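PDB 4CJX: C-1-tetrahydrofolate synthase, cytoplasmic, putative from Trypanosoma brucei, which probably interconverts folate-bound one-carbon units, as an NADP-dependent methylenetetrahydrofolate dehydrogenase that also has methenyltetrahydrofolate cyclohydrolase activity. Local coordinates for residues A36-L41 / M303-T308; L59-C64 / L76-A81; P165-A170 / P298-M303; A253-G258 / Y288-P293. All blocks are in the same frame, centred on the assembly; numbering follows the deposited sequence.

Contact 1: residues A36-L41 / M303-T308; sequences AIQKEL and MLLKNT
Helix segments 36-41 and 303-308 run nearly side by side in the same direction, their axes 26° apart and 10.3 Å distant at closest approach, so only side chains bridge the gap. At one end the CD1 methyl of Ile37 meets the CE methyl of Met303 at 3.3 Å, tighter than usual for two carbons, with the two side chains crossing at about a right angle. The CA-CB bond of Met303 leads away from Ile37; bends at chi2 (-52°) and chi3 (96°) fold the chain back and bring its methyl to the isoleucine. One turn on, the CD1 branch of Leu41 lies 3.6 Å from CB of Leu305 and also rests near the backbone N of Lys306. Gln38 adds a looser contact, its CG 4.2 Å from CD1 of Leu305, while its amide NE2 is hydrogen-bonded to Ser302, one residue before the second segment. Helix 68-83 closes over Leu305 through Ala80 and Ala81. The contact thus joins the N-terminal helix 30-51 of the catalytic region to the C-terminal helix 296-316. No hydrogen bond links the two six-residue segments, so apolar contacts predominate between them, with a polar tie, Gln38 to Ser302, lying just outside.

Contact 2: residues L59-C64 / L76-A81; sequences LSTIIC and LKRKAA. With 9L9 ((2S)-2-[[4-[[2,4-bis(azanyl)-6-oxidanylidene-1H-pyrimidin-5-yl]carbamoylamino]phenyl]carbonylamino]pentanedioic acid), chain G.
Within the beta-alpha-beta unit formed by strand 58-64, helix 68-83 and strand 87-93, the helix runs back alongside its preceding strand, nearly antiparallel to it (166° between the segment directions), and Arg78 reaches over to grip Thr61. Arg78 comes side-on, presenting NE and NH2 to the threonine. NE gives the straighter bond, 2.8 Å to Thr61 OG1 at 163°, whereas NH2 makes a more bent one to the same hydroxyl. NH2 also donates to the backbone O of Thr61 at 3.1 Å; this oxygen lies in the guanidinium plane, although the nitrogen stands well above the carbonyl plane. Thr61 OG1 sits between its own backbone N and carbonyl carbon (chi1 55°), which turns it to the arginine. A salt bridge from NH1 to Glu92 on the neighbouring strand of this parallel sheet probably helps fix the guanidinium's rotation. Nearer the start of the strand, Leu59 CD2 packs on Ala81 CB at 3.9 Å. One residue before Arg78, the extended chain of Lys77 runs into the inhibitor pocket, probably the folate site, where NZ donates to the urea oxygen O8A of the bound inhibitor at 2.6 Å and is also hydrogen-bonded to Gln121. Leu76 CD1 lies 3.6 Å from the inhibitor's amide oxygen O7B.

Contact 3: residues P165-A170 / P298-M303; sequences PCTASA and PVTVSM. With 9L9 ((2S)-2-[[4-[[2,4-bis(azanyl)-6-oxidanylidene-1H-pyrimidin-5-yl]carbamoylamino]phenyl]carbonylamino]pentanedioic acid), chain G.
Ala170 CB nestles against the turn of helix that carries Val299 and Thr300, 3.5 Å from the backbone N of Thr300 and 3.7 Å from CG1 of Val299. The valine's CG1 branch points to the alanine because it stands anti to the backbone N (chi1 -175°). Thr300 fits against Ala170 and Thr167, one turn apart on helix 166-178: its OG1 lies near Ala170 CB and Thr167 CA, while its CG2 meets OG1 of Thr167 at 3.6 Å. That Thr300 hydroxyl is hydrogen-bonded to the carbonyl of Val296 in its own helix. With side chains this small at the crossing, the segment axes of helix 166-178 and the C-terminal helix 296-316 come within 7.8 Å at 115°, near the centre of the chain. Both segments belong to the NAD(P)-binding region, and Thr167 lies close to Ile195 and Ala196, residues of the NADP site. Pro165 takes the N-cap position of the first helix. Further along, Met303 lays its CB 3.6 Å from the carbonyl O of Cys166 and its CG beside the backbone N of Ala170. Its sulfur SD meets Ser169 OG at 3.6 Å, a contact without a hydrogen bond. The 298-303 segment also lines the inhibitor pocket: Val301 CG2 comes 3.8 Å from phenyl carbon C5B, and Pro298 CD is 3.6 Å from the alpha-carboxylate O of the ligand's glutamate tail.

Contact 4: residues A253-G258 / Y288-P293; sequences AVIDVG and YITPVP. With 9L9 ((2S)-2-[[4-[[2,4-bis(azanyl)-6-oxidanylidene-1H-pyrimidin-5-yl]carbamoylamino]phenyl]carbonylamino]pentanedioic acid), chain G.
Thr290 OG1 takes the backbone N-H of Asp256 at 3.0 Å in a nearly straight bond (167°) and also hydrogen-bonds a water. A chi1 of 64° swings the hydroxyl, rather than the methyl, over toward Asp256. The bond comes where strands 253-256 and 288-289, neighbours in the parallel sheet of the NAD(P)-binding domain, run out into loops. Earlier in the strands Val254 N donates to Tyr288 O at 2.9 Å; the return bond from Thr290 N to Val254 O is weak. Val254 and Ile289 lie side by side on one face of the sheet, with Val254 CB 4.1 Å from Ile289 CG1. Beyond the strand pair, a second water donates both to Asp256 OD2 and to Thr290 O. The aspartate's OD1 accepts from Gly258 N at 3.2 Å, an Asx turn, and its two oxygens also receive the backbone N-H groups of Asp276 and Val277. With so many donors around it, the carboxylate is probably stabilised as the anion. Val292 crosses Asp256 at about a right angle, its CG2 methyl 3.7 Å from the carboxylate carbon CG. Pro293, after a cis peptide bond, sets its CB 3.4 Å from the inhibitor's alpha-carboxylate atom O.

How the contacts relate
Helix 296-316 ties contacts 1 and 3 together: they share Met303, their centres lie 9 Å apart, and Leu304 CA of contact 1 packs 3.6 Å from Cys166 SG of contact 3. Contact 2 packs on the same helix, with Ala80 CB 3.6 Å from Leu305 CD1 of contact 1 and 3.7 Å from Val301 CG1 of contact 3. On the other flank, Thr167 CG2 of contact 3 touches Val257 CG1 of contact 4 at 3.4 Å. Contacts 2 and 4 do not touch, their centres being 24 Å apart, yet both reach the inhibitor, as does contact 3 between them. The pocket therefore draws on both the catalytic and the NAD(P)-binding regions.

Contact 1: residues A36-L41 / M303-T308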
# COMPACT_ATOMS: atom_id res chain seq x y z
N ALA B 36 3.23 -30.14 5.13
CA ALA B 36 2.82 -30.56 3.77
C ALA B 36 3.51 -29.73 2.69
O ALA B 36 4.05 -30.28 1.72
CB ALA B 36 1.31 -30.48 3.59
N ILE B 37 3.53 -28.43 2.88
CA ILE B 37 4.26 -27.54 2.01
C ILE B 37 5.73 -27.95 1.92
O ILE B 37 6.27 -28.07 0.82
CB ILE B 37 4.18 -26.09 2.52
CG1 ILE B 37 2.73 -25.57 2.40
CG2 ILE B 37 5.19 -25.21 1.78
CD1 ILE B 37 2.46 -24.25 3.11
N GLN B 38 6.37 -28.17 3.06
CA GLN B 38 7.80 -28.47 3.06
C GLN B 38 8.12 -29.83 2.46
O GLN B 38 9.20 -30.04 1.93
CB GLN B 38 8.38 -28.30 4.46
CG GLN B 38 8.47 -26.82 4.81
CD GLN B 38 8.82 -26.52 6.25
OE1 GLN B 38 9.41 -27.33 6.96
NE2 GLN B 38 8.46 -25.32 6.69
N LYS B 39 7.16 -30.75 2.51
CA LYS B 39 7.31 -32.06 1.88
C LYS B 39 7.35 -31.91 0.37
O LYS B 39 8.07 -32.63 -0.31
CB LYS B 39 6.17 -33.00 2.28
CG LYS B 39 6.26 -34.38 1.64
N GLU B 40 6.56 -30.97 -0.14
CA GLU B 40 6.46 -30.78 -1.58
C GLU B 40 7.67 -30.00 -2.06
O GLU B 40 8.22 -30.31 -3.11
CB GLU B 40 5.16 -30.05 -1.95
N LEU B 41 8.09 -28.99 -1.29
CA LEU B 41 9.33 -28.27 -1.58
C LEU B 41 10.56 -29.18 -1.61
O LEU B 41 11.39 -29.04 -2.46
CB LEU B 41 9.58 -27.15 -0.56
CG LEU B 41 8.60 -25.97 -0.53
CD1 LEU B 41 9.03 -24.96 0.51
CD2 LEU B 41 8.45 -25.28 -1.87
N MET B 303 6.61 -20.14 3.89
CA MET B 303 6.48 -19.17 2.79
C MET B 303 7.82 -18.54 2.39
O MET B 303 7.99 -18.17 1.23
CB MET B 303 5.46 -18.08 3.13
CG MET B 303 4.02 -18.57 3.31
SD MET B 303 3.41 -19.57 1.94
CE MET B 303 3.72 -21.22 2.54
N LEU B 304 8.73 -18.39 3.34
CA LEU B 304 10.06 -17.88 3.04
C LEU B 304 10.78 -18.87 2.14
O LEU B 304 11.46 -18.48 1.21
CB LEU B 304 10.88 -17.64 4.32
CG LEU B 304 12.40 -17.51 4.17
CD1 LEU B 304 12.75 -16.27 3.35
CD2 LEU B 304 13.09 -17.46 5.52
N LEU B 305 10.62 -20.16 2.44
CA LEU B 305 11.22 -21.23 1.65
C LEU B 305 10.60 -21.28 0.24
O LEU B 305 11.28 -21.52 -0.75
CB LEU B 305 11.07 -22.58 2.36
CG LEU B 305 11.68 -22.69 3.76
CD1 LEU B 305 11.66 -24.14 4.21
CD2 LEU B 305 13.10 -22.16 3.83
N LYS B 306 9.28 -21.04 0.17
CA LYS B 306 8.58 -20.97 -1.11
C LYS B 306 9.11 -19.80 -1.98
O LYS B 306 9.52 -20.01 -3.12
CB LYS B 306 7.06 -20.90 -0.88
CG LYS B 306 6.25 -21.14 -2.14
CD LYS B 306 4.78 -21.31 -1.84
CE LYS B 306 3.96 -21.63 -3.09
NZ LYS B 306 2.54 -21.18 -2.93
N ASN B 307 9.15 -18.59 -1.42
CA ASN B 307 9.70 -17.43 -2.11
C ASN B 307 11.10 -17.74 -2.64
O ASN B 307 11.43 -17.44 -3.79
CB ASN B 307 9.79 -16.21 -1.20
CG ASN B 307 8.45 -15.59 -0.88
OD1 ASN B 307 7.41 -16.10 -1.28
ND2 ASN B 307 8.47 -14.49 -0.13
N THR B 308 11.91 -18.35 -1.78
CA THR B 308 13.29 -18.66 -2.10
C THR B 308 13.42 -19.66 -3.26
O THR B 308 14.24 -19.47 -4.17
CB THR B 308 14.01 -19.17 -0.83
OG1 THR B 308 13.94 -18.17 0.21
CG2 THR B 308 15.44 -19.54 -1.14

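Contact 2: residues L59-C64 / L76-A81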
# COMPACT_ATOMS: atom_id res chain seq x y z
N LEU B 59 19.74 -19.82 0.96
CA LEU B 59 19.08 -18.86 1.81
C LEU B 59 20.10 -18.23 2.74
O LEU B 59 20.88 -18.93 3.41
CB LEU B 59 18.01 -19.55 2.64
CG LEU B 59 17.46 -18.67 3.78
CD1 LEU B 59 16.71 -17.47 3.22
CD2 LEU B 59 16.59 -19.51 4.70
N SER B 60 20.09 -16.91 2.79
CA SER B 60 20.88 -16.21 3.76
C SER B 60 20.02 -15.57 4.84
O SER B 60 19.10 -14.84 4.51
CB SER B 60 21.71 -15.13 3.08
OG SER B 60 22.50 -14.50 4.08
N THR B 61 20.34 -15.82 6.11
CA THR B 61 19.73 -15.07 7.23
C THR B 61 20.76 -14.33 8.08
O THR B 61 21.73 -14.92 8.55
CB THR B 61 18.95 -16.00 8.16
OG1 THR B 61 19.83 -17.04 8.60
CG2 THR B 61 17.75 -16.62 7.45
N ILE B 62 20.53 -13.04 8.27
CA ILE B 62 21.36 -12.17 9.08
C ILE B 62 20.59 -11.81 10.34
O ILE B 62 19.49 -11.30 10.27
CB ILE B 62 21.68 -10.87 8.32
CG1 ILE B 62 22.46 -11.17 7.03
CG2 ILE B 62 22.47 -9.92 9.22
CD1 ILE B 62 22.64 -9.95 6.13
N ILE B 63 21.19 -12.08 11.49
CA ILE B 63 20.64 -11.65 12.76
C ILE B 63 21.63 -10.72 13.45
O ILE B 63 22.83 -11.00 13.50
CB ILE B 63 20.25 -12.86 13.64
CG1 ILE B 63 19.63 -12.39 14.97
CG2 ILE B 63 21.44 -13.75 13.92
CD1 ILE B 63 19.03 -13.52 15.78
N CYS B 64 21.13 -9.58 13.92
CA CYS B 64 21.91 -8.64 14.70
C CYS B 64 21.43 -8.73 16.16
O CYS B 64 20.23 -8.67 16.42
CB CYS B 64 21.71 -7.21 14.19
SG CYS B 64 22.25 -6.91 12.49
N LEU B 76 14.78 -21.55 13.38
CA LEU B 76 13.75 -22.37 12.75
C LEU B 76 13.82 -22.27 11.21
O LEU B 76 13.61 -23.26 10.51
CB LEU B 76 12.36 -21.99 13.26
CG LEU B 76 12.03 -22.33 14.73
CD1 LEU B 76 10.72 -21.63 15.12
CD2 LEU B 76 11.94 -23.83 14.99
N LYS B 77 14.10 -21.08 10.71
CA LYS B 77 14.26 -20.85 9.27
C LYS B 77 15.41 -21.70 8.72
O LYS B 77 15.25 -22.41 7.73
CB LYS B 77 14.45 -19.35 8.96
CG LYS B 77 13.17 -18.52 9.19
CD LYS B 77 13.39 -17.00 9.24
CE LYS B 77 12.08 -16.27 9.58
NZ LYS B 77 12.19 -14.79 9.52
N ARG B 78 16.55 -21.66 9.40
CA ARG B 78 17.73 -22.41 8.95
C ARG B 78 17.47 -23.91 8.94
O ARG B 78 17.80 -24.62 7.98
CB ARG B 78 18.91 -22.08 9.85
CG ARG B 78 19.38 -20.64 9.66
CD ARG B 78 20.13 -20.11 10.86
NE ARG B 78 20.62 -18.76 10.61
CZ ARG B 78 21.49 -18.10 11.38
NH1 ARG B 78 21.99 -18.63 12.50
NH2 ARG B 78 21.88 -16.88 11.00
N LYS B 79 16.84 -24.37 10.02
CA LYS B 79 16.49 -25.77 10.18
C LYS B 79 15.54 -26.24 9.08
O LYS B 79 15.75 -27.29 8.48
CB LYS B 79 15.85 -25.99 11.55
CG LYS B 79 16.40 -27.17 12.31
CD LYS B 79 15.42 -27.70 13.36
CE LYS B 79 14.26 -28.40 12.68
NZ LYS B 79 13.38 -29.14 13.64
N ALA B 80 14.49 -25.48 8.85
CA ALA B 80 13.55 -25.81 7.77
C ALA B 80 14.26 -25.87 6.40
O ALA B 80 14.12 -26.82 5.64
CB ALA B 80 12.44 -24.79 7.71
N ALA B 81 15.05 -24.83 6.12
CA ALA B 81 15.81 -24.72 4.89
C ALA B 81 16.74 -25.92 4.69
O ALA B 81 16.76 -26.55 3.63
CB ALA B 81 16.61 -23.42 4.91
N2A 9L9 G . 13.12 -10.05 8.09
N1 9L9 G . 11.85 -10.33 10.13
C2 9L9 G . 12.03 -10.68 8.84
N3 9L9 G . 11.20 -11.61 8.19
C4 9L9 G . 10.20 -12.11 9.03
O4A 9L9 G . 9.48 -12.91 8.45
N5A 9L9 G . 9.08 -12.43 11.17
C5 9L9 G . 9.99 -11.75 10.37
C6 9L9 G . 10.86 -10.86 10.89
N7 9L9 G . 10.72 -10.42 12.28
O8A 9L9 G . 10.11 -14.46 11.07
N9 9L9 G . 8.28 -14.19 12.35
C1B 9L9 G . 8.13 -15.47 12.81
C2B 9L9 G . 7.21 -15.68 13.85
C3B 9L9 G . 7.00 -16.94 14.41
C4B 9L9 G . 7.70 -18.05 13.95
C5B 9L9 G . 8.59 -17.86 12.87
C6B 9L9 G . 8.81 -16.59 12.31
C7B 9L9 G . 7.41 -19.43 14.52
O7B 9L9 G . 7.57 -20.37 13.78
CAW 9L9 G . 9.24 -13.73 11.51
N 9L9 G . 6.90 -19.62 15.75
CA 9L9 G . 6.50 -20.90 16.31
C 9L9 G . 4.99 -20.96 16.28
OXT 9L9 G . 4.38 -19.88 16.26
CB 9L9 G . 6.86 -21.10 17.76
CG 9L9 G . 8.10 -20.32 18.15
CD 9L9 G . 8.63 -20.86 19.44
OE1 9L9 G . 8.91 -22.05 19.49
OE2 9L9 G . 8.75 -20.09 20.40
O 9L9 G . 4.38 -22.06 16.31

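Contact 3: residues P165-A170 / P298-M303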
# COMPACT_ATOMS: atom_id res chain seq x y z
N PRO B 165 5.42 -10.73 0.95
CA PRO B 165 6.03 -10.89 2.26
C PRO B 165 5.52 -12.16 2.95
O PRO B 165 4.37 -12.55 2.74
CB PRO B 165 5.61 -9.63 3.02
CG PRO B 165 5.24 -8.64 1.97
CD PRO B 165 4.72 -9.44 0.82
N CYS B 166 6.40 -12.81 3.70
CA CYS B 166 6.17 -14.17 4.14
C CYS B 166 4.95 -14.30 5.09
O CYS B 166 4.12 -15.20 4.92
CB CYS B 166 7.44 -14.70 4.79
SG CYS B 166 8.88 -14.59 3.69
N THR B 167 4.85 -13.38 6.05
CA THR B 167 3.77 -13.42 7.03
C THR B 167 2.43 -13.22 6.34
O THR B 167 1.50 -14.02 6.56
CB THR B 167 3.95 -12.38 8.15
OG1 THR B 167 5.24 -12.54 8.77
CG2 THR B 167 2.85 -12.58 9.19
N ALA B 168 2.35 -12.20 5.48
CA ALA B 168 1.14 -11.93 4.70
C ALA B 168 0.79 -13.13 3.88
O ALA B 168 -0.36 -13.56 3.82
CB ALA B 168 1.33 -10.73 3.80
N SER B 169 1.80 -13.70 3.26
CA SER B 169 1.60 -14.89 2.47
C SER B 169 1.02 -16.09 3.27
O SER B 169 0.17 -16.83 2.77
CB SER B 169 2.92 -15.26 1.87
OG SER B 169 2.73 -16.22 0.90
N ALA B 170 1.54 -16.29 4.48
CA ALA B 170 1.10 -17.34 5.37
C ALA B 170 -0.38 -17.15 5.74
O ALA B 170 -1.10 -18.13 5.79
CB ALA B 170 1.95 -17.35 6.63
N PRO B 298 4.61 -21.18 11.88
CA PRO B 298 5.31 -22.19 11.09
C PRO B 298 5.10 -21.98 9.59
O PRO B 298 6.05 -22.21 8.81
CB PRO B 298 4.71 -23.52 11.59
CG PRO B 298 4.13 -23.19 12.93
CD PRO B 298 3.66 -21.78 12.84
N VAL B 299 3.92 -21.53 9.21
CA VAL B 299 3.62 -21.27 7.80
C VAL B 299 4.40 -20.06 7.27
O VAL B 299 4.82 -20.06 6.12
CB VAL B 299 2.11 -21.15 7.53
CG1 VAL B 299 1.84 -20.99 6.03
CG2 VAL B 299 1.42 -22.42 8.03
N THR B 300 4.62 -19.05 8.11
CA THR B 300 5.51 -17.96 7.76
C THR B 300 6.91 -18.45 7.34
O THR B 300 7.45 -17.99 6.34
CB THR B 300 5.61 -16.95 8.92
OG1 THR B 300 4.33 -16.36 9.10
CG2 THR B 300 6.62 -15.86 8.61
N VAL B 301 7.47 -19.40 8.08
CA VAL B 301 8.75 -20.01 7.71
C VAL B 301 8.65 -20.72 6.37
O VAL B 301 9.56 -20.61 5.53
CB VAL B 301 9.26 -21.01 8.78
CG1 VAL B 301 10.52 -21.72 8.31
CG2 VAL B 301 9.50 -20.31 10.11
N SER B 302 7.56 -21.46 6.16
CA SER B 302 7.34 -22.21 4.92
C SER B 302 7.22 -21.29 3.70
O SER B 302 7.67 -21.63 2.61
CB SER B 302 6.08 -23.08 5.02
OG SER B 302 6.25 -24.04 6.05
N MET B 303 6.61 -20.14 3.89
CA MET B 303 6.48 -19.17 2.79
C MET B 303 7.82 -18.54 2.39
O MET B 303 7.99 -18.17 1.23
CB MET B 303 5.46 -18.08 3.13
CG MET B 303 4.02 -18.57 3.31
SD MET B 303 3.41 -19.57 1.94
CE MET B 303 3.72 -21.22 2.54
N2A 9L9 G . 13.12 -10.05 8.09
N1 9L9 G . 11.85 -10.33 10.13
C2 9L9 G . 12.03 -10.68 8.84
N3 9L9 G . 11.20 -11.61 8.19
C4 9L9 G . 10.20 -12.11 9.03
O4A 9L9 G . 9.48 -12.91 8.45
N5A 9L9 G . 9.08 -12.43 11.17
C5 9L9 G . 9.99 -11.75 10.37
C6 9L9 G . 10.86 -10.86 10.89
N7 9L9 G . 10.72 -10.42 12.28
O8A 9L9 G . 10.11 -14.46 11.07
N9 9L9 G . 8.28 -14.19 12.35
C1B 9L9 G . 8.13 -15.47 12.81
C2B 9L9 G . 7.21 -15.68 13.85
C3B 9L9 G . 7.00 -16.94 14.41
C4B 9L9 G . 7.70 -18.05 13.95
C5B 9L9 G . 8.59 -17.86 12.87
C6B 9L9 G . 8.81 -16.59 12.31
C7B 9L9 G . 7.41 -19.43 14.52
O7B 9L9 G . 7.57 -20.37 13.78
CAW 9L9 G . 9.24 -13.73 11.51
N 9L9 G . 6.90 -19.62 15.75
CA 9L9 G . 6.50 -20.90 16.31
C 9L9 G . 4.99 -20.96 16.28
OXT 9L9 G . 4.38 -19.88 16.26
CB 9L9 G . 6.86 -21.10 17.76
CG 9L9 G . 8.10 -20.32 18.15
CD 9L9 G . 8.63 -20.86 19.44
OE1 9L9 G . 8.91 -22.05 19.49
OE2 9L9 G . 8.75 -20.09 20.40
O 9L9 G . 4.38 -22.06 16.31

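Contact 4: residues A253-G258 / Y288-P293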
# COMPACT_ATOMS: atom_id res chain seq x y z
N ALA B 253 -13.89 -16.21 10.44
CA ALA B 253 -12.59 -16.86 10.36
C ALA B 253 -11.57 -15.92 10.98
O ALA B 253 -11.51 -14.74 10.64
CB ALA B 253 -12.22 -17.21 8.92
N VAL B 254 -10.81 -16.42 11.94
CA VAL B 254 -9.95 -15.59 12.77
C VAL B 254 -8.52 -16.11 12.60
O VAL B 254 -8.26 -17.28 12.90
CB VAL B 254 -10.41 -15.72 14.24
CG1 VAL B 254 -9.50 -14.99 15.18
CG2 VAL B 254 -11.85 -15.20 14.37
N ILE B 255 -7.63 -15.24 12.14
CA ILE B 255 -6.24 -15.56 11.89
C ILE B 255 -5.40 -14.72 12.83
O ILE B 255 -5.36 -13.49 12.72
CB ILE B 255 -5.80 -15.24 10.45
CG1 ILE B 255 -6.78 -15.76 9.41
CG2 ILE B 255 -4.42 -15.83 10.20
CD1 ILE B 255 -7.04 -17.25 9.46
N ASP B 256 -4.75 -15.39 13.77
CA ASP B 256 -3.98 -14.75 14.81
C ASP B 256 -2.49 -14.71 14.49
O ASP B 256 -1.77 -15.69 14.69
CB ASP B 256 -4.22 -15.45 16.14
CG ASP B 256 -3.76 -14.64 17.32
OD1 ASP B 256 -3.09 -13.61 17.10
OD2 ASP B 256 -4.06 -15.03 18.48
N VAL B 257 -2.02 -13.55 14.05
CA VAL B 257 -0.61 -13.32 13.71
C VAL B 257 0.24 -12.84 14.90
O VAL B 257 1.45 -12.88 14.83
CB VAL B 257 -0.50 -12.28 12.56
CG1 VAL B 257 0.91 -12.23 12.00
CG2 VAL B 257 -1.49 -12.63 11.46
N GLY B 258 -0.38 -12.41 15.98
CA GLY B 258 0.37 -11.96 17.15
C GLY B 258 1.34 -13.01 17.65
O GLY B 258 1.02 -14.20 17.70
N TYR B 288 -13.59 -20.77 12.11
CA TYR B 288 -12.18 -21.14 11.99
C TYR B 288 -11.32 -20.20 12.83
O TYR B 288 -11.59 -19.01 12.92
CB TYR B 288 -11.69 -21.06 10.54
CG TYR B 288 -12.40 -21.95 9.57
CD1 TYR B 288 -12.03 -23.27 9.42
CD2 TYR B 288 -13.43 -21.46 8.79
CE1 TYR B 288 -12.68 -24.10 8.52
CE2 TYR B 288 -14.09 -22.29 7.90
CZ TYR B 288 -13.70 -23.60 7.75
OH TYR B 288 -14.37 -24.42 6.87
N ILE B 289 -10.27 -20.74 13.41
CA ILE B 289 -9.35 -19.97 14.20
C ILE B 289 -7.96 -20.62 14.14
O ILE B 289 -7.85 -21.82 13.93
CB ILE B 289 -9.85 -19.86 15.64
CG1 ILE B 289 -9.02 -18.86 16.44
CG2 ILE B 289 -9.81 -21.23 16.32
CD1 ILE B 289 -9.67 -18.45 17.75
N THR B 290 -6.90 -19.81 14.27
CA THR B 290 -5.56 -20.36 14.37
C THR B 290 -4.96 -20.10 15.75
O THR B 290 -5.13 -18.99 16.31
CB THR B 290 -4.60 -19.77 13.34
OG1 THR B 290 -4.43 -18.37 13.59
CG2 THR B 290 -5.09 -20.01 11.93
N PRO B 291 -4.22 -21.09 16.30
CA PRO B 291 -3.63 -21.00 17.60
C PRO B 291 -2.26 -20.33 17.54
O PRO B 291 -1.64 -20.25 16.48
CB PRO B 291 -3.48 -22.46 18.00
CG PRO B 291 -3.11 -23.13 16.72
CD PRO B 291 -3.80 -22.34 15.63
N VAL B 292 -1.83 -19.86 18.70
CA VAL B 292 -0.50 -19.30 18.91
C VAL B 292 0.07 -19.90 20.19
O VAL B 292 -0.50 -19.70 21.26
CB VAL B 292 -0.57 -17.78 19.07
CG1 VAL B 292 0.78 -17.25 19.54
CG2 VAL B 292 -0.99 -17.11 17.75
N PRO B 293 1.20 -20.63 20.10
CA PRO B 293 1.99 -20.96 18.90
C PRO B 293 1.30 -22.01 18.05
O PRO B 293 0.27 -22.57 18.43
CB PRO B 293 3.28 -21.52 19.49
CG PRO B 293 2.84 -22.17 20.77
CD PRO B 293 1.74 -21.29 21.31
N2A 9L9 G . 13.12 -10.05 8.09
N1 9L9 G . 11.85 -10.33 10.13
C2 9L9 G . 12.03 -10.68 8.84
N3 9L9 G . 11.20 -11.61 8.19
C4 9L9 G . 10.20 -12.11 9.03
O4A 9L9 G . 9.48 -12.91 8.45
N5A 9L9 G . 9.08 -12.43 11.17
C5 9L9 G . 9.99 -11.75 10.37
C6 9L9 G . 10.86 -10.86 10.89
N7 9L9 G . 10.72 -10.42 12.28
O8A 9L9 G . 10.11 -14.46 11.07
N9 9L9 G . 8.28 -14.19 12.35
C1B 9L9 G . 8.13 -15.47 12.81
C2B 9L9 G . 7.21 -15.68 13.85
C3B 9L9 G . 7.00 -16.94 14.41
C4B 9L9 G . 7.70 -18.05 13.95
C5B 9L9 G . 8.59 -17.86 12.87
C6B 9L9 G . 8.81 -16.59 12.31
C7B 9L9 G . 7.41 -19.43 14.52
O7B 9L9 G . 7.57 -20.37 13.78
CAW 9L9 G . 9.24 -13.73 11.51
N 9L9 G . 6.90 -19.62 15.75
CA 9L9 G . 6.50 -20.90 16.31
C 9L9 G . 4.99 -20.96 16.28
OXT 9L9 G . 4.38 -19.88 16.26
CB 9L9 G . 6.86 -21.10 17.76
CG 9L9 G . 8.10 -20.32 18.15
CD 9L9 G . 8.63 -20.86 19.44
OE1 9L9 G . 8.91 -22.05 19.49
OE2 9L9 G . 8.75 -20.09 20.40
O 9L9 G . 4.38 -22.06 16.31
O HOH W 1 -5.17 -17.36 18.75
O HOH W 2 -1.68 -18.25 14.48